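Local coordinates for protein autolysin E (Staphylococcus aureus, PDB 4PI8) that probably cleaves the NAG-NAM glycan strands of peptidoglycan as a glucosaminidase of the lysozyme clan, at residues 53-65 and 208-222. The protein carries 1 engineered substitution. Numbering follows the deposited sequence. Where two conformers were deposited one is given.
Sequences DMKYMDITEKVPM and MDKSYKQFGIKKDDI
Met57 meets Tyr212 and Ile222 where the 53-65 loop of this lysozyme-clan glycosidase enters the angle between the last turns of helix 200-215 and the extended chain that follows, making a Met-aromatic contact with Tyr212 of that helix. Met57 CB lies against CD1 of Ile222 at 3.5 Å, and CG meets the same methyl. With CG anti to the backbone N (chi1 -171°) and chi2 also extended, SD is carried on to Asp220, whose backbone N gives it a weak hydrogen bond, and sits obliquely to the Tyr212 ring. The bend at chi3 brings Met57 CE to 3.2 Å from Tyr212 OH and also against CE of Met208. An unbranched, flexible thioether suits this path, which takes in both polar and apolar neighbours.

In one of its two conformers, Met54 places SD over a face of the Tyr212 ring. The tyrosine hydroxyl emerges beside Val63 CG1 and is hydrogen-bonded to Asn97. Ile217 CG2 packs against the same valine methyl, and its CD1 lies near Met65 SD; short branched side chains suit this compact packing. Farther along, Met65 CE rests over the Phe215 ring, 4.0 Å from its centroid, a CH-pi contact near the helix end, where Gly216 takes up the positive phi that favours glycine.

At the other end the backbones form a single beta bridge between Met57 and Ile222, with Asp58 N donating to Asp221 O at 2.9 Å. Asp58 also shapes its own loop by an Asx turn: Asp58 OD1 accepts from Thr60 N and, through its syn lone pair, from Thr60 OG1 at 2.6 Å.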
# COMPACT_ATOMS: atom_id res chain seq x y z
N ASP A 53 -13.08 2.62 10.15
CA ASP A 53 -13.40 2.33 8.76
C ASP A 53 -12.43 2.96 7.75
O ASP A 53 -12.75 3.15 6.56
CB ASP A 53 -14.86 2.67 8.47
CG ASP A 53 -15.82 1.53 8.92
OD1 ASP A 53 -15.37 0.62 9.68
OD2 ASP A 53 -16.99 1.52 8.50
N MET A 54 -11.20 3.23 8.18
CA MET A 54 -10.11 3.73 7.30
C MET A 54 -9.89 2.81 6.10
O MET A 54 -9.51 3.32 5.07
CB MET A 54 -8.71 3.81 7.99
CG MET A 54 -8.19 5.12 8.57
SD MET A 54 -8.64 6.56 7.60
CE MET A 54 -10.05 6.81 8.59
N LYS A 55 -10.07 1.48 6.26
CA LYS A 55 -9.80 0.59 5.12
C LYS A 55 -10.85 0.76 4.01
O LYS A 55 -10.62 0.26 2.89
CB LYS A 55 -9.52 -0.81 5.50
CG LYS A 55 -10.67 -1.56 6.07
CD LYS A 55 -10.31 -3.02 6.26
CE LYS A 55 -9.85 -3.41 7.65
NZ LYS A 55 -9.80 -4.89 7.83
N TYR A 56 -11.97 1.41 4.30
CA TYR A 56 -13.06 1.56 3.35
C TYR A 56 -13.19 2.97 2.85
O TYR A 56 -14.10 3.32 2.13
CB TYR A 56 -14.35 1.09 4.03
CG TYR A 56 -14.29 -0.30 4.54
CD1 TYR A 56 -14.17 -1.40 3.73
CD2 TYR A 56 -14.29 -0.54 5.92
CE1 TYR A 56 -14.07 -2.67 4.24
CE2 TYR A 56 -14.21 -1.82 6.42
CZ TYR A 56 -14.11 -2.89 5.58
OH TYR A 56 -14.00 -4.19 6.08
N MET A 57 -12.24 3.83 3.21
CA MET A 57 -12.24 5.24 2.87
C MET A 57 -11.51 5.52 1.56
O MET A 57 -10.38 5.04 1.33
CB MET A 57 -11.59 6.02 3.99
CG MET A 57 -11.73 7.49 3.83
SD MET A 57 -10.76 8.45 5.01
CE MET A 57 -9.14 8.16 4.25
N ASP A 58 -12.07 6.36 0.71
CA ASP A 58 -11.50 6.71 -0.56
C ASP A 58 -10.20 7.47 -0.32
O ASP A 58 -10.19 8.50 0.37
CB ASP A 58 -12.53 7.59 -1.29
CG ASP A 58 -12.09 8.08 -2.61
OD1 ASP A 58 -10.96 7.94 -3.05
OD2 ASP A 58 -12.97 8.67 -3.35
N ILE A 59 -9.08 6.90 -0.77
CA ILE A 59 -7.73 7.49 -0.63
C ILE A 59 -7.23 8.18 -1.87
O ILE A 59 -6.06 8.54 -1.99
CB ILE A 59 -6.72 6.44 -0.04
CG1 ILE A 59 -6.82 5.12 -0.82
CG2 ILE A 59 -6.98 6.27 1.43
CD1 ILE A 59 -5.76 4.12 -0.50
N THR A 60 -8.17 8.44 -2.79
CA THR A 60 -7.88 9.21 -3.97
C THR A 60 -8.21 10.64 -3.74
O THR A 60 -8.19 11.36 -4.81
CB THR A 60 -8.66 8.67 -5.21
OG1 THR A 60 -10.03 9.11 -5.14
CG2 THR A 60 -8.59 7.22 -5.29
N GLU A 61 -8.63 11.01 -2.52
CA GLU A 61 -8.91 12.39 -2.10
C GLU A 61 -7.80 12.84 -1.17
O GLU A 61 -7.48 12.20 -0.14
CB GLU A 61 -10.22 12.51 -1.35
CG GLU A 61 -11.54 12.15 -2.04
CD GLU A 61 -11.70 12.66 -3.46
OE1 GLU A 61 -11.09 13.69 -3.85
OE2 GLU A 61 -12.48 12.01 -4.19
N LYS A 62 -7.31 14.02 -1.47
CA LYS A 62 -6.18 14.63 -0.78
C LYS A 62 -6.56 15.14 0.57
O LYS A 62 -7.77 15.31 0.87
CB LYS A 62 -5.63 15.72 -1.61
CG LYS A 62 -5.16 15.23 -2.97
CD LYS A 62 -4.55 16.32 -3.82
CE LYS A 62 -5.63 17.27 -4.31
NZ LYS A 62 -5.06 18.30 -5.19
N VAL A 63 -5.56 15.36 1.40
CA VAL A 63 -5.79 15.86 2.74
C VAL A 63 -4.96 17.14 2.97
O VAL A 63 -3.86 17.31 2.43
CB VAL A 63 -5.55 14.84 3.87
CG1 VAL A 63 -6.63 13.78 3.83
CG2 VAL A 63 -4.17 14.27 3.80
N PRO A 64 -5.48 18.04 3.82
CA PRO A 64 -4.82 19.30 4.11
C PRO A 64 -3.74 19.13 5.14
O PRO A 64 -3.94 19.35 6.33
CB PRO A 64 -5.99 20.17 4.60
CG PRO A 64 -6.89 19.25 5.31
CD PRO A 64 -6.83 17.98 4.43
N MET A 65 -2.58 18.74 4.66
CA MET A 65 -1.37 18.55 5.48
C MET A 65 -0.27 19.37 4.90
O MET A 65 0.12 19.17 3.76
CB MET A 65 -0.95 17.05 5.52
CG MET A 65 -1.90 16.19 6.32
SD MET A 65 -1.70 16.30 8.12
CE MET A 65 -0.20 15.34 8.27
N MET A 208 -2.98 5.31 9.56
CA MET A 208 -3.74 6.39 9.05
C MET A 208 -4.65 6.97 10.10
O MET A 208 -4.76 8.19 10.21
CB MET A 208 -4.62 5.97 7.87
CG MET A 208 -3.80 5.67 6.62
SD MET A 208 -4.82 5.09 5.23
CE MET A 208 -5.74 6.51 4.93
N ASP A 209 -5.32 6.10 10.85
CA ASP A 209 -6.27 6.61 11.84
C ASP A 209 -5.52 7.43 12.91
O ASP A 209 -6.03 8.49 13.31
CB ASP A 209 -7.02 5.45 12.48
CG ASP A 209 -8.41 5.85 12.94
OD1 ASP A 209 -8.99 6.86 12.50
OD2 ASP A 209 -8.95 5.04 13.70
N LYS A 210 -4.37 6.94 13.34
CA LYS A 210 -3.59 7.70 14.32
C LYS A 210 -3.26 9.09 13.76
O LYS A 210 -3.36 10.12 14.45
CB LYS A 210 -2.36 6.91 14.70
CG LYS A 210 -1.67 7.29 15.99
CD LYS A 210 -0.53 6.30 16.26
CE LYS A 210 -0.97 5.19 17.16
NZ LYS A 210 0.20 4.41 17.62
N SER A 211 -2.82 9.17 12.49
CA SER A 211 -2.43 10.45 11.93
C SER A 211 -3.63 11.36 11.74
O SER A 211 -3.54 12.59 11.96
CB SER A 211 -1.72 10.21 10.61
OG SER A 211 -0.57 9.47 10.78
N TYR A 212 -4.79 10.81 11.34
CA TYR A 212 -6.00 11.61 11.22
C TYR A 212 -6.34 12.25 12.58
O TYR A 212 -6.72 13.42 12.63
CB TYR A 212 -7.24 10.79 10.72
CG TYR A 212 -7.38 10.76 9.23
CD1 TYR A 212 -6.39 10.26 8.41
CD2 TYR A 212 -8.51 11.25 8.63
CE1 TYR A 212 -6.54 10.33 7.03
CE2 TYR A 212 -8.66 11.30 7.24
CZ TYR A 212 -7.63 10.82 6.48
OH TYR A 212 -7.78 10.90 5.10
N LYS A 213 -6.28 11.44 13.64
CA LYS A 213 -6.68 11.95 14.96
C LYS A 213 -5.61 12.88 15.51
O LYS A 213 -5.96 13.80 16.33
CB LYS A 213 -7.02 10.81 15.89
CG LYS A 213 -8.26 10.07 15.47
CD LYS A 213 -8.65 8.87 16.30
CE LYS A 213 -9.88 8.20 15.70
NZ LYS A 213 -10.42 7.09 16.48
N GLN A 214 -4.37 12.76 15.12
CA GLN A 214 -3.30 13.64 15.56
C GLN A 214 -3.53 15.02 15.00
O GLN A 214 -3.27 16.03 15.70
CB GLN A 214 -1.92 13.11 15.16
CG GLN A 214 -0.76 14.01 15.54
CD GLN A 214 0.57 13.41 15.35
OE1 GLN A 214 0.69 12.23 15.13
NE2 GLN A 214 1.58 14.20 15.49
N PHE A 215 -3.98 15.16 13.75
CA PHE A 215 -4.09 16.47 13.09
C PHE A 215 -5.53 16.94 12.96
O PHE A 215 -5.77 18.03 12.43
CB PHE A 215 -3.34 16.41 11.75
CG PHE A 215 -1.86 16.26 11.92
CD1 PHE A 215 -1.07 17.32 12.37
CD2 PHE A 215 -1.27 15.04 11.78
CE1 PHE A 215 0.31 17.12 12.55
CE2 PHE A 215 0.10 14.84 11.98
CZ PHE A 215 0.88 15.91 12.35
N GLY A 216 -6.49 16.14 13.36
CA GLY A 216 -7.89 16.54 13.28
C GLY A 216 -8.41 16.55 11.86
O GLY A 216 -9.20 17.44 11.45
N ILE A 217 -8.00 15.57 11.09
CA ILE A 217 -8.41 15.49 9.68
C ILE A 217 -9.78 14.81 9.55
O ILE A 217 -10.07 13.79 10.16
CB ILE A 217 -7.34 14.69 8.86
CG1 ILE A 217 -5.92 15.24 9.03
CG2 ILE A 217 -7.71 14.68 7.38
CD1 ILE A 217 -5.69 16.67 8.60
N LYS A 218 -10.60 15.36 8.66
CA LYS A 218 -11.90 14.76 8.36
C LYS A 218 -11.79 13.63 7.33
O LYS A 218 -11.17 13.81 6.31
CB LYS A 218 -12.84 15.84 7.82
CG LYS A 218 -14.31 15.48 8.02
CD LYS A 218 -15.28 16.11 7.02
CE LYS A 218 -16.71 15.60 7.24
NZ LYS A 218 -16.74 14.10 7.29
N LYS A 219 -12.47 12.54 7.59
CA LYS A 219 -12.54 11.37 6.69
C LYS A 219 -13.32 11.69 5.42
O LYS A 219 -14.32 12.41 5.51
CB LYS A 219 -13.23 10.22 7.39
CG LYS A 219 -12.43 9.60 8.51
CD LYS A 219 -13.07 8.34 9.05
CE LYS A 219 -14.22 8.65 9.99
NZ LYS A 219 -15.25 7.57 10.02
N ASP A 220 -12.90 11.15 4.28
CA ASP A 220 -13.59 11.25 3.01
C ASP A 220 -14.58 10.09 2.96
O ASP A 220 -14.90 9.45 3.97
CB ASP A 220 -12.56 11.21 1.83
CG ASP A 220 -11.83 12.58 1.60
OD1 ASP A 220 -12.52 13.60 1.25
OD2 ASP A 220 -10.54 12.65 1.73
N ASP A 221 -15.09 9.82 1.76
CA ASP A 221 -16.20 8.94 1.59
C ASP A 221 -15.86 7.51 1.98
O ASP A 221 -14.79 6.97 1.61
CB ASP A 221 -16.67 8.96 0.11
CG ASP A 221 -17.22 10.34 -0.30
OD1 ASP A 221 -17.97 10.96 0.51
OD2 ASP A 221 -16.89 10.81 -1.43
N ILE A 222 -16.76 6.88 2.69
CA ILE A 222 -16.64 5.52 3.09
C ILE A 222 -17.61 4.68 2.27
O ILE A 222 -18.80 4.99 2.13
CB ILE A 222 -17.07 5.31 4.56
CG1 ILE A 222 -16.29 6.27 5.51
CG2 ILE A 222 -16.98 3.85 4.94
CD1 ILE A 222 -14.79 6.17 5.45